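Polyisoprenyl-teichoic acid--peptidoglycan teichoic acid transferase TagV (Bacillus subtilis, PDB 6UF3) belongs to the LytR-CpsA-Psr family of bacterial cell-envelope proteins and has an alpha/beta fold with helices packed around a mixed central beta-sheet. Local coordinates at residues 9-14 against 89-94; 22-27 against 67-72; 52-57 against 76-81; 144-149 against 164-169. All blocks are in the same frame, centred on the assembly; numbering follows the deposited sequence.

In the fold
The central sheet carries contact 1, receives one segment of contact 2, and is touched by helices of contacts 3 and 4. Contact 1 joins its parallel strands 6-13 and 90-94. Contact 2, centred about 11 Å from it, lies where the chain enters strand 25-34: Gly12 of contact 1 bonds through its backbone to Asp26 and Ser27. Helix 72-84 carries half of contact 3 and links it to the sheet, since Thr76, Val77 and Val80 pack on Leu9; the centres of contacts 1 and 3 are about 15 Å apart. Contact 4 reaches the sheet through Leu168, which touches Phe10, and through a weak hydrogen bond between Ser27 OG and Gln164 OE1. Contacts 3 and 4 lie on opposite sides of the chain's centre, their own centres about 26 Å apart.

Contact 1 (9-14 against 89-94); sequences LFMGIE and DKYVTV
Val92 O accepts the hydrogen bond of Met11 N at 2.8 Å, the shortest rung between parallel strands 6-13 and 90-94 of the central mixed sheet. The bond is straight, with an angle of 171° at the hydrogen, and the donor lies nearly on the C=O axis. Phe10 CA adds a CA-H...O contact to the same oxygen at 3.4 Å. Four further backbone bonds complete the ladder, from Leu9 N to Lys90 O at one end to Ile13 N to Val94 O at the other.

Side chains alternate between the two faces. Phe10 and Val92 lie side by side and point the same way, with ring atom Phe10 CD2 3.7 Å from Val92 CB; a beta-branched valine suits an extended strand and sets its CB and both methyls against ring atoms CD2 and CE2. Leu9, Met11, Tyr91 and Thr93 occupy the other face, where Leu9 and Met11 also meet helix 72-84. Flexible Met11 bends at its last torsion (chi3 -80°), which swings CE over the neighbouring strand to 3.7 Å from Tyr91 CB. That methyl also covers the hydroxyl of Thr93, which is buried and has no hydrogen-bond partner in the model: Met11 CE sits 3.3 Å from Thr93 OG1.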
loop_
_atom_site.group_PDB
_atom_site.type_symbol
_atom_site.label_atom_id
_atom_site.label_comp_id
_atom_site.label_asym_id
_atom_site.label_seq_id
_atom_site.Cartn_x
_atom_site.Cartn_y
_atom_site.Cartn_z
ATOM N N LEU A 9 -2.572 -0.986 -6.833
ATOM C CA LEU A 9 -2.535 -1.692 -5.556
ATOM C C LEU A 9 -1.080 -1.919 -5.166
ATOM O O LEU A 9 -0.315 -2.532 -5.924
ATOM C CB LEU A 9 -3.273 -3.036 -5.627
ATOM C CG LEU A 9 -3.105 -3.941 -4.387
ATOM C CD1 LEU A 9 -3.689 -3.308 -3.115
ATOM C CD2 LEU A 9 -3.744 -5.340 -4.618
ATOM N N PHE A 10 -0.713 -1.440 -3.984
ATOM C CA PHE A 10 0.599 -1.648 -3.393
ATOM C C PHE A 10 0.490 -2.763 -2.363
ATOM O O PHE A 10 -0.308 -2.672 -1.428
ATOM C CB PHE A 10 1.100 -0.368 -2.717
ATOM C CG PHE A 10 1.396 0.758 -3.673
ATOM C CD1 PHE A 10 0.397 1.652 -4.040
ATOM C CD2 PHE A 10 2.674 0.934 -4.183
ATOM C CE1 PHE A 10 0.666 2.697 -4.916
ATOM C CE2 PHE A 10 2.944 1.964 -5.064
ATOM C CZ PHE A 10 1.939 2.851 -5.419
ATOM N N MET A 11 1.289 -3.810 -2.544
ATOM C CA MET A 11 1.321 -4.977 -1.669
ATOM C C MET A 11 2.693 -5.045 -1.014
ATOM O O MET A 11 3.718 -5.050 -1.709
ATOM C CB MET A 11 1.030 -6.255 -2.461
ATOM C CG MET A 11 -0.408 -6.343 -2.951
ATOM S SD MET A 11 -0.632 -7.580 -4.265
ATOM C CE MET A 11 -0.037 -6.658 -5.687
ATOM N N GLY A 12 2.714 -5.053 0.316
ATOM C CA GLY A 12 3.917 -5.323 1.078
ATOM C C GLY A 12 3.830 -6.712 1.698
ATOM O O GLY A 12 2.845 -7.034 2.362
ATOM N N ILE A 13 4.863 -7.522 1.445
ATOM C CA ILE A 13 4.901 -8.905 1.912
ATOM C C ILE A 13 6.262 -9.200 2.534
ATOM O O ILE A 13 7.221 -8.444 2.385
ATOM C CB ILE A 13 4.606 -9.907 0.781
ATOM C CG1 ILE A 13 5.739 -9.887 -0.240
ATOM C CG2 ILE A 13 3.274 -9.594 0.105
ATOM C CD1 ILE A 13 5.582 -10.940 -1.301
ATOM N N GLU A 14 6.331 -10.313 3.259
ATOM C CA GLU A 14 7.602 -10.804 3.778
ATOM C C GLU A 14 8.199 -11.859 2.855
ATOM O O GLU A 14 9.323 -11.701 2.365
ATOM C CB GLU A 14 7.427 -11.369 5.198
ATOM C CG GLU A 14 8.711 -11.946 5.779
ATOM C CD GLU A 14 8.611 -12.273 7.262
ATOM O OE1 GLU A 14 7.568 -11.971 7.880
ATOM O OE2 GLU A 14 9.587 -12.832 7.808
ATOM N N ASP A 89 -5.793 -1.498 -11.958
ATOM C CA ASP A 89 -5.088 -1.504 -13.233
ATOM C C ASP A 89 -3.620 -1.886 -13.080
ATOM O O ASP A 89 -3.077 -2.622 -13.915
ATOM C CB ASP A 89 -5.226 -0.124 -13.889
ATOM C CG ASP A 89 -6.681 0.278 -14.062
ATOM O OD1 ASP A 89 -7.378 -0.334 -14.905
ATOM O OD2 ASP A 89 -7.146 1.167 -13.324
ATOM N N LYS A 90 -2.961 -1.382 -12.040
ATOM C CA LYS A 90 -1.531 -1.574 -11.837
ATOM C C LYS A 90 -1.293 -2.158 -10.457
ATOM O O LYS A 90 -2.071 -1.934 -9.527
ATOM C CB LYS A 90 -0.744 -0.240 -11.963
ATOM C CG LYS A 90 -0.855 0.404 -13.323
ATOM C CD LYS A 90 -0.191 -0.480 -14.393
ATOM C CE LYS A 90 -0.050 0.273 -15.706
ATOM N NZ LYS A 90 0.645 -0.495 -16.782
ATOM N N TYR A 91 -0.195 -2.896 -10.321
ATOM C CA TYR A 91 0.192 -3.453 -9.037
ATOM C C TYR A 91 1.679 -3.225 -8.819
ATOM O O TYR A 91 2.469 -3.150 -9.765
ATOM C CB TYR A 91 -0.138 -4.967 -8.921
ATOM C CG TYR A 91 0.538 -5.813 -9.969
ATOM C CD1 TYR A 91 1.816 -6.320 -9.770
ATOM C CD2 TYR A 91 -0.097 -6.088 -11.170
ATOM C CE1 TYR A 91 2.440 -7.079 -10.741
ATOM C CE2 TYR A 91 0.517 -6.852 -12.140
ATOM C CZ TYR A 91 1.780 -7.333 -11.923
ATOM O OH TYR A 91 2.378 -8.084 -12.902
ATOM N N VAL A 92 2.036 -3.098 -7.546
ATOM C CA VAL A 92 3.418 -3.020 -7.091
ATOM C C VAL A 92 3.525 -3.944 -5.888
ATOM O O VAL A 92 2.794 -3.762 -4.912
ATOM C CB VAL A 92 3.814 -1.590 -6.688
ATOM C CG1 VAL A 92 5.218 -1.582 -6.080
ATOM C CG2 VAL A 92 3.726 -0.652 -7.883
ATOM N N THR A 93 4.408 -4.934 -5.949
ATOM C CA THR A 93 4.655 -5.814 -4.813
ATOM C C THR A 93 6.084 -5.603 -4.338
ATOM O O THR A 93 7.005 -5.499 -5.155
ATOM C CB THR A 93 4.455 -7.297 -5.168
ATOM O OG1 THR A 93 3.183 -7.489 -5.796
ATOM C CG2 THR A 93 4.513 -8.163 -3.908
ATOM N N VAL A 94 6.274 -5.547 -3.023
ATOM C CA VAL A 94 7.621 -5.439 -2.475
ATOM C C VAL A 94 7.739 -6.322 -1.238
ATOM O O VAL A 94 6.824 -6.364 -0.405
ATOM C CB VAL A 94 7.977 -3.963 -2.193
ATOM C CG1 VAL A 94 7.285 -3.408 -0.935
ATOM C CG2 VAL A 94 9.450 -3.790 -2.150
#

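Contact 2 (22-27 against 67-72); sequences KGRSDS and AYSKGG
Lys22 and Ser69 bring their backbones together, CA to CA 4.5 Å, where the chain leading into strand 25-34 passes the irregular loop before helix 72-84. A classic beta bulge, with Asp26 and Ser27 both opposite Gly12, marks the corner by which this chain enters the sheet. Residues 67-69 have helical backbone angles without the regular bonds, and Lys70 N closes back on Ala67 O. Gly71 then takes a positive phi of 134° at which a CB would press on the preceding carbonyl oxygen, so glycine suits the place. Across the contact, Lys22 O receives a CA-H...O contact from Ser69 CA at 3.2 Å.

Tyr68 supplies the main side-chain surface. Its CG stands anti to the backbone N (chi1 -157°), and the ring meets Gly23 O at its edge, near the ring plane, with CD1 3.2 Å from that oxygen. The aliphatic part of Lys22 crosses the ring obliquely, Lys22 CB lying 3.7 Å from Tyr68 CD1. Two waters join the segments. One accepts from Gly71 N and, weakly, from Lys22 N; the other accepts from Tyr68 N at 3.0 Å and is hydrogen-bonded to Ser25 OG at 2.8 Å.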
loop_
_atom_site.group_PDB
_atom_site.type_symbol
_atom_site.label_atom_id
_atom_site.label_comp_id
_atom_site.label_asym_id
_atom_site.label_seq_id
_atom_site.Cartn_x
_atom_site.Cartn_y
_atom_site.Cartn_z
ATOM N N LYS A 22 2.445 -18.995 -1.422
ATOM C CA LYS A 22 3.014 -17.680 -1.153
ATOM C C LYS A 22 2.735 -17.290 0.297
ATOM O O LYS A 22 1.964 -17.943 1.003
ATOM C CB LYS A 22 2.446 -16.613 -2.104
ATOM C CG LYS A 22 2.272 -17.065 -3.547
ATOM C CD LYS A 22 3.281 -16.402 -4.473
ATOM C CE LYS A 22 3.403 -17.163 -5.788
ATOM N NZ LYS A 22 4.617 -16.770 -6.556
ATOM N N GLY A 23 3.372 -16.193 0.746
ATOM C CA GLY A 23 3.160 -15.708 2.095
ATOM C C GLY A 23 1.937 -14.806 2.203
ATOM O O GLY A 23 1.360 -14.387 1.205
ATOM N N ARG A 24 1.540 -14.517 3.440
ATOM C CA ARG A 24 0.471 -13.543 3.651
ATOM C C ARG A 24 0.982 -12.131 3.393
ATOM O O ARG A 24 2.151 -11.816 3.632
ATOM C CB ARG A 24 -0.079 -13.643 5.072
ATOM C CG ARG A 24 -0.661 -15.010 5.405
ATOM C CD ARG A 24 -0.904 -15.165 6.897
ATOM N NE ARG A 24 -2.221 -14.667 7.275
ATOM C CZ ARG A 24 -3.307 -15.426 7.373
ATOM N NH1 ARG A 24 -3.233 -16.729 7.124
ATOM N NH2 ARG A 24 -4.466 -14.881 7.722
ATOM N N SER A 25 0.100 -11.276 2.891
ATOM C CA SER A 25 0.472 -9.884 2.713
ATOM C C SER A 25 0.401 -9.164 4.056
ATOM O O SER A 25 -0.386 -9.515 4.936
ATOM C CB SER A 25 -0.425 -9.204 1.675
ATOM O OG SER A 25 -1.789 -9.261 2.050
ATOM N N ASP A 26 1.283 -8.189 4.233
ATOM C CA ASP A 26 1.266 -7.388 5.445
ATOM C C ASP A 26 0.706 -6.000 5.212
ATOM O O ASP A 26 0.124 -5.412 6.129
ATOM C CB ASP A 26 2.679 -7.271 6.032
ATOM C CG ASP A 26 3.243 -8.609 6.470
ATOM O OD1 ASP A 26 4.298 -9.015 5.935
ATOM O OD2 ASP A 26 2.626 -9.257 7.344
ATOM N N SER A 27 0.844 -5.480 4.000
ATOM C CA SER A 27 0.435 -4.112 3.703
ATOM C C SER A 27 -0.362 -4.117 2.411
ATOM O O SER A 27 0.068 -4.727 1.426
ATOM C CB SER A 27 1.664 -3.198 3.589
ATOM O OG SER A 27 1.277 -1.858 3.315
ATOM N N ALA A 67 -5.221 -13.803 1.142
ATOM C CA ALA A 67 -5.390 -13.940 -0.305
ATOM C C ALA A 67 -4.060 -14.202 -1.001
ATOM O O ALA A 67 -3.981 -15.033 -1.905
ATOM C CB ALA A 67 -6.050 -12.690 -0.894
ATOM N N TYR A 68 -3.008 -13.476 -0.611
ATOM C CA TYR A 68 -1.714 -13.663 -1.256
ATOM C C TYR A 68 -1.182 -15.060 -1.007
ATOM O O TYR A 68 -0.477 -15.615 -1.854
ATOM C CB TYR A 68 -0.720 -12.607 -0.764
ATOM C CG TYR A 68 0.427 -12.337 -1.718
ATOM C CD1 TYR A 68 1.580 -13.094 -1.663
ATOM C CD2 TYR A 68 0.357 -11.316 -2.658
ATOM C CE1 TYR A 68 2.638 -12.868 -2.529
ATOM C CE2 TYR A 68 1.418 -11.075 -3.533
ATOM C CZ TYR A 68 2.552 -11.854 -3.461
ATOM O OH TYR A 68 3.618 -11.637 -4.316
ATOM N N SER A 69 -1.524 -15.646 0.141
ATOM C CA SER A 69 -1.082 -16.992 0.447
ATOM C C SER A 69 -1.946 -18.049 -0.220
ATOM O O SER A 69 -1.638 -19.239 -0.106
ATOM C CB SER A 69 -1.098 -17.213 1.959
ATOM O OG SER A 69 -2.431 -17.389 2.400
ATOM N N LYS A 70 -3.021 -17.651 -0.893
ATOM C CA LYS A 70 -3.951 -18.595 -1.500
ATOM C C LYS A 70 -4.206 -18.231 -2.954
ATOM O O LYS A 70 -5.349 -18.097 -3.401
ATOM C CB LYS A 70 -5.241 -18.633 -0.688
ATOM C CG LYS A 70 -5.032 -19.143 0.729
ATOM C CD LYS A 70 -6.348 -19.363 1.429
ATOM C CE LYS A 70 -6.141 -19.820 2.863
ATOM N NZ LYS A 70 -5.225 -20.980 2.953
ATOM N N GLY A 71 -3.127 -18.049 -3.714
ATOM C CA GLY A 71 -3.229 -17.702 -5.119
ATOM C C GLY A 71 -2.315 -16.573 -5.562
ATOM O O GLY A 71 -2.296 -16.210 -6.742
ATOM N N GLY A 72 -1.563 -16.001 -4.632
ATOM C CA GLY A 72 -0.552 -15.019 -4.995
ATOM C C GLY A 72 -1.105 -13.639 -5.311
ATOM O O GLY A 72 -2.221 -13.262 -4.921
HETATM O O HOH W 1 -0.485 -18.897 -3.116
HETATM O O HOH W 2 -3.576 -10.682 0.472
#

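Contact 3 (52-57 against 76-81); sequences QLAGDT and TVETVE
Ala54 N donates to Thr79 OG1 at 3.0 Å, and the angle of 176° at the hydrogen makes this direct bond between loop and helix almost perfectly straight. Beside it, the small methyl of Ala54 fits against the neighbouring helix residue: Ala54 CB is 3.6 Å from Glu78 CB and 3.5 Å from Glu78 OE1, and CG and CD of the extended glutamate chain touch the same methyl. Thr79 CG2, the other branch of the threonine side chain, meets Leu53 CD2 at 4.2 Å. A water provides a second, indirect link, donating to both Gln52 O and Thr79 O at 2.9 Å.

Two features position these groups. In Thr79, OG1 lies beside its own backbone N and anti to the carbonyl carbon (chi1 -62°), and it is also hydrogen-bonded to Glu75 O one helical turn earlier. The hydroxyl thus gives its proton within the helix and accepts from the loop, a double role that suits threonine. On the loop side, Leu53 to Asp56 form a type II beta turn closed by Asp56 N to Leu53 O at 3.0 Å; Gly55 occupies the third position, where phi is positive (82°), a conformation readily adopted by glycine.

Helix 72-84 is therefore packed on two sides: the turn after strand 50-51 meets Glu78 and Thr79, while Thr76, Val77 and Val80 pack on Leu9 of strand 6-13, with Val80 also touching Val30 of strand 25-34.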
loop_
_atom_site.group_PDB
_atom_site.type_symbol
_atom_site.label_atom_id
_atom_site.label_comp_id
_atom_site.label_asym_id
_atom_site.label_seq_id
_atom_site.Cartn_x
_atom_site.Cartn_y
_atom_site.Cartn_z
ATOM N N GLN A 52 -14.695 -12.116 1.493
ATOM C CA GLN A 52 -14.748 -13.312 0.661
ATOM C C GLN A 52 -13.592 -13.279 -0.331
ATOM O O GLN A 52 -13.407 -12.294 -1.048
ATOM C CB GLN A 52 -16.081 -13.410 -0.078
ATOM C CG GLN A 52 -16.318 -14.764 -0.740
ATOM C CD GLN A 52 -16.741 -15.840 0.252
ATOM O OE1 GLN A 52 -17.495 -15.582 1.192
ATOM N NE2 GLN A 52 -16.255 -17.058 0.042
ATOM N N LEU A 53 -12.802 -14.352 -0.365
ATOM C CA LEU A 53 -11.716 -14.407 -1.334
ATOM C C LEU A 53 -12.286 -14.510 -2.741
ATOM O O LEU A 53 -13.285 -15.194 -2.966
ATOM C CB LEU A 53 -10.812 -15.614 -1.058
ATOM C CG LEU A 53 -10.074 -15.569 0.279
ATOM C CD1 LEU A 53 -9.117 -16.748 0.413
ATOM C CD2 LEU A 53 -9.347 -14.247 0.436
ATOM N N ALA A 54 -11.641 -13.844 -3.694
ATOM C CA ALA A 54 -12.123 -13.901 -5.066
ATOM C C ALA A 54 -12.184 -15.341 -5.550
ATOM O O ALA A 54 -11.247 -16.118 -5.340
ATOM C CB ALA A 54 -11.209 -13.078 -5.972
ATOM N N GLY A 55 -13.305 -15.705 -6.176
ATOM C CA GLY A 55 -13.471 -17.034 -6.715
ATOM C C GLY A 55 -13.902 -18.084 -5.716
ATOM O O GLY A 55 -14.090 -19.246 -6.107
ATOM N N ASP A 56 -14.057 -17.726 -4.441
ATOM C CA ASP A 56 -14.444 -18.686 -3.407
ATOM C C ASP A 56 -15.946 -18.562 -3.172
ATOM O O ASP A 56 -16.410 -17.946 -2.212
ATOM C CB ASP A 56 -13.649 -18.451 -2.130
ATOM C CG ASP A 56 -13.911 -19.508 -1.081
ATOM O OD1 ASP A 56 -14.479 -20.562 -1.439
ATOM O OD2 ASP A 56 -13.543 -19.287 0.092
ATOM N N THR A 57 -16.716 -19.187 -4.063
ATOM C CA THR A 57 -18.166 -19.043 -4.014
ATOM C C THR A 57 -18.790 -19.896 -2.915
ATOM O O THR A 57 -19.795 -19.496 -2.316
ATOM C CB THR A 57 -18.773 -19.406 -5.369
ATOM O OG1 THR A 57 -18.412 -20.751 -5.703
ATOM C CG2 THR A 57 -18.260 -18.464 -6.447
ATOM N N THR A 76 -4.774 -11.757 -4.662
ATOM C CA THR A 76 -4.924 -10.531 -3.878
ATOM C C THR A 76 -5.565 -9.419 -4.703
ATOM O O THR A 76 -6.481 -8.733 -4.234
ATOM C CB THR A 76 -3.565 -10.065 -3.347
ATOM O OG1 THR A 76 -3.049 -11.051 -2.456
ATOM C CG2 THR A 76 -3.729 -8.778 -2.569
ATOM N N VAL A 77 -5.086 -9.222 -5.937
ATOM C CA VAL A 77 -5.640 -8.187 -6.807
ATOM C C VAL A 77 -7.131 -8.405 -7.012
ATOM O O VAL A 77 -7.935 -7.477 -6.876
ATOM C CB VAL A 77 -4.898 -8.143 -8.152
ATOM C CG1 VAL A 77 -5.685 -7.284 -9.148
ATOM C CG2 VAL A 77 -3.480 -7.564 -7.962
ATOM N N GLU A 78 -7.525 -9.634 -7.330
ATOM C CA GLU A 78 -8.937 -9.881 -7.601
ATOM C C GLU A 78 -9.781 -9.756 -6.337
ATOM O O GLU A 78 -10.931 -9.302 -6.392
ATOM C CB GLU A 78 -9.111 -11.264 -8.225
ATOM C CG GLU A 78 -10.284 -11.345 -9.169
ATOM C CD GLU A 78 -10.592 -12.773 -9.606
ATOM O OE1 GLU A 78 -9.866 -13.699 -9.189
ATOM O OE2 GLU A 78 -11.566 -12.959 -10.362
ATOM N N THR A 79 -9.237 -10.164 -5.188
ATOM C CA THR A 79 -9.976 -10.015 -3.942
ATOM C C THR A 79 -10.189 -8.542 -3.599
ATOM O O THR A 79 -11.282 -8.154 -3.167
ATOM C CB THR A 79 -9.248 -10.750 -2.812
ATOM O OG1 THR A 79 -9.196 -12.147 -3.128
ATOM C CG2 THR A 79 -9.987 -10.571 -1.478
ATOM N N VAL A 80 -9.175 -7.704 -3.838
ATOM C CA VAL A 80 -9.326 -6.267 -3.615
ATOM C C VAL A 80 -10.306 -5.663 -4.612
ATOM O O VAL A 80 -11.136 -4.816 -4.250
ATOM C CB VAL A 80 -7.945 -5.584 -3.672
ATOM C CG1 VAL A 80 -8.104 -4.049 -3.722
ATOM C CG2 VAL A 80 -7.130 -5.993 -2.465
ATOM N N GLU A 81 -10.229 -6.074 -5.882
ATOM C CA GLU A 81 -11.203 -5.616 -6.877
ATOM C C GLU A 81 -12.635 -5.908 -6.426
ATOM O O GLU A 81 -13.523 -5.052 -6.522
ATOM C CB GLU A 81 -10.928 -6.275 -8.233
ATOM C CG GLU A 81 -9.718 -5.679 -8.959
ATOM C CD GLU A 81 -9.434 -6.334 -10.297
ATOM O OE1 GLU A 81 -9.641 -7.565 -10.443
ATOM O OE2 GLU A 81 -8.998 -5.620 -11.226
HETATM O O HOH W 3 -13.400 -9.511 -1.705
#

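Contact 4 (144-149 against 164-169); sequences LAYARM and QKQILN
Tyr146 OH donates to Gln166 OE1 at 2.8 Å, joining helix 140-148 to helix 158-177 as a helix pair. The axes of the two short segments approach to 9.9 Å and run nearer antiparallel than parallel.

The tyrosine reaches across because its CG is anti to the backbone N (chi1 -170°), and its long ring carries the hydroxyl far from its own helix. Gln166 comes to meet it with a chain extended beyond CG, although its first torsion lies off the usual staggered positions. The two side chains cross at about a right angle, with ring and amide planes 43° apart. OE1 lies at the edge of the ring, in its plane, whereas the hydroxyl is tilted 30° out of the carbonyl plane of the amide. The other end of that amide is held too: Gln166 NE2 bonds to Asp112 O, so glutamine uses an acceptor and a donor at once and its flip is fixed.

Next to this polar link, Ile167 slides past Tyr146 in the opposite direction. Its delta methyl CD1 sits 4.2 Å from Tyr146 CD2, near the plane of the ring, and 3.7 Å from Ala147 CB, where a small residue allows close approach.

Around the pair, Ile167 also touches Phe99 of helix 96-105, Tyr146 packs on Phe117 of strand 117-119, and Lys165 and Leu168 turn to Met42 of strand 39-44, seating helix 158-177 against the central sheet.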
loop_
_atom_site.group_PDB
_atom_site.type_symbol
_atom_site.label_atom_id
_atom_site.label_comp_id
_atom_site.label_asym_id
_atom_site.label_seq_id
_atom_site.Cartn_x
_atom_site.Cartn_y
_atom_site.Cartn_z
ATOM N N LEU A 144 12.091 0.054 7.299
ATOM C CA LEU A 144 11.451 -1.250 7.478
ATOM C C LEU A 144 11.049 -1.463 8.929
ATOM O O LEU A 144 9.918 -1.883 9.215
ATOM C CB LEU A 144 12.386 -2.367 7.015
ATOM C CG LEU A 144 11.794 -3.778 7.135
ATOM C CD1 LEU A 144 10.578 -3.880 6.232
ATOM C CD2 LEU A 144 12.814 -4.864 6.803
ATOM N N ALA A 145 11.968 -1.190 9.864
ATOM C CA ALA A 145 11.631 -1.348 11.277
ATOM C C ALA A 145 10.479 -0.430 11.671
ATOM O O ALA A 145 9.613 -0.812 12.468
ATOM C CB ALA A 145 12.855 -1.082 12.156
ATOM N N TYR A 146 10.463 0.789 11.125
ATOM C CA TYR A 146 9.362 1.718 11.355
ATOM C C TYR A 146 8.039 1.134 10.871
ATOM O O TYR A 146 7.020 1.225 11.568
ATOM C CB TYR A 146 9.670 3.039 10.642
ATOM C CG TYR A 146 8.739 4.184 10.964
ATOM C CD1 TYR A 146 8.816 4.841 12.182
ATOM C CD2 TYR A 146 7.791 4.617 10.037
ATOM C CE1 TYR A 146 7.979 5.901 12.475
ATOM C CE2 TYR A 146 6.942 5.677 10.322
ATOM C CZ TYR A 146 7.044 6.313 11.544
ATOM O OH TYR A 146 6.215 7.363 11.851
ATOM N N ALA A 147 8.044 0.525 9.681
ATOM C CA ALA A 147 6.820 -0.037 9.115
ATOM C C ALA A 147 6.350 -1.261 9.880
ATOM O O ALA A 147 5.145 -1.527 9.928
ATOM C CB ALA A 147 7.031 -0.409 7.648
ATOM N N ARG A 148 7.276 -2.006 10.487
ATOM C CA ARG A 148 6.939 -3.287 11.103
ATOM C C ARG A 148 6.540 -3.181 12.568
ATOM O O ARG A 148 5.934 -4.125 13.093
ATOM C CB ARG A 148 8.118 -4.258 10.985
ATOM C CG ARG A 148 8.383 -4.749 9.575
ATOM C CD ARG A 148 9.641 -5.605 9.518
ATOM N NE ARG A 148 9.448 -6.923 10.124
ATOM C CZ ARG A 148 10.442 -7.711 10.519
ATOM N NH1 ARG A 148 11.703 -7.312 10.380
ATOM N NH2 ARG A 148 10.178 -8.893 11.059
ATOM N N MET A 149 6.858 -2.073 13.239
ATOM C CA MET A 149 6.633 -1.981 14.676
ATOM C C MET A 149 5.166 -2.214 15.019
ATOM O O MET A 149 4.266 -1.724 14.329
ATOM C CB MET A 149 7.079 -0.618 15.201
ATOM C CG MET A 149 7.014 -0.497 16.716
ATOM S SD MET A 149 5.434 0.135 17.315
ATOM C CE MET A 149 5.620 1.881 16.946
ATOM N N GLN A 164 2.623 2.899 7.406
ATOM C CA GLN A 164 2.782 2.508 6.008
ATOM C C GLN A 164 2.303 3.612 5.070
ATOM O O GLN A 164 2.970 3.933 4.076
ATOM C CB GLN A 164 2.024 1.200 5.740
ATOM C CG GLN A 164 2.657 -0.016 6.399
ATOM C CD GLN A 164 1.674 -1.159 6.605
ATOM O OE1 GLN A 164 0.591 -1.186 6.019
ATOM N NE2 GLN A 164 2.046 -2.100 7.459
ATOM N N LYS A 165 1.141 4.203 5.363
ATOM C CA LYS A 165 0.674 5.290 4.513
ATOM C C LYS A 165 1.612 6.484 4.607
ATOM O O LYS A 165 1.836 7.179 3.614
ATOM C CB LYS A 165 -0.756 5.676 4.882
ATOM C CG LYS A 165 -1.797 4.739 4.258
ATOM C CD LYS A 165 -3.215 5.223 4.515
ATOM C CE LYS A 165 -3.612 5.002 5.971
ATOM N NZ LYS A 165 -4.982 5.521 6.273
ATOM N N GLN A 166 2.174 6.729 5.793
ATOM C CA GLN A 166 3.176 7.792 5.938
ATOM C C GLN A 166 4.374 7.572 5.016
ATOM O O GLN A 166 4.879 8.517 4.387
ATOM C CB GLN A 166 3.641 7.852 7.390
ATOM C CG GLN A 166 3.602 9.210 8.026
ATOM C CD GLN A 166 4.064 9.165 9.466
ATOM O OE1 GLN A 166 4.212 8.089 10.050
ATOM N NE2 GLN A 166 4.307 10.331 10.044
ATOM N N ILE A 167 4.864 6.331 4.948
ATOM C CA ILE A 167 5.991 6.014 4.071
ATOM C C ILE A 167 5.618 6.265 2.614
ATOM O O ILE A 167 6.382 6.871 1.850
ATOM C CB ILE A 167 6.444 4.560 4.298
ATOM C CG1 ILE A 167 7.138 4.438 5.653
ATOM C CG2 ILE A 167 7.356 4.059 3.165
ATOM C CD1 ILE A 167 7.100 3.030 6.219
ATOM N N LEU A 168 4.440 5.779 2.199
ATOM C CA LEU A 168 4.043 5.965 0.805
ATOM C C LEU A 168 3.852 7.443 0.473
ATOM O O LEU A 168 4.223 7.893 -0.614
ATOM C CB LEU A 168 2.768 5.181 0.503
ATOM C CG LEU A 168 2.246 5.205 -0.935
ATOM C CD1 LEU A 168 3.291 4.726 -1.926
ATOM C CD2 LEU A 168 0.981 4.315 -1.002
ATOM N N ASN A 169 3.275 8.210 1.400
ATOM C CA ASN A 169 3.141 9.650 1.194
ATOM C C ASN A 169 4.505 10.299 1.029
ATOM O O ASN A 169 4.678 11.197 0.193
ATOM C CB ASN A 169 2.403 10.300 2.369
ATOM C CG ASN A 169 0.896 10.047 2.338
ATOM O OD1 ASN A 169 0.335 9.697 1.305
ATOM N ND2 ASN A 169 0.247 10.229 3.476
#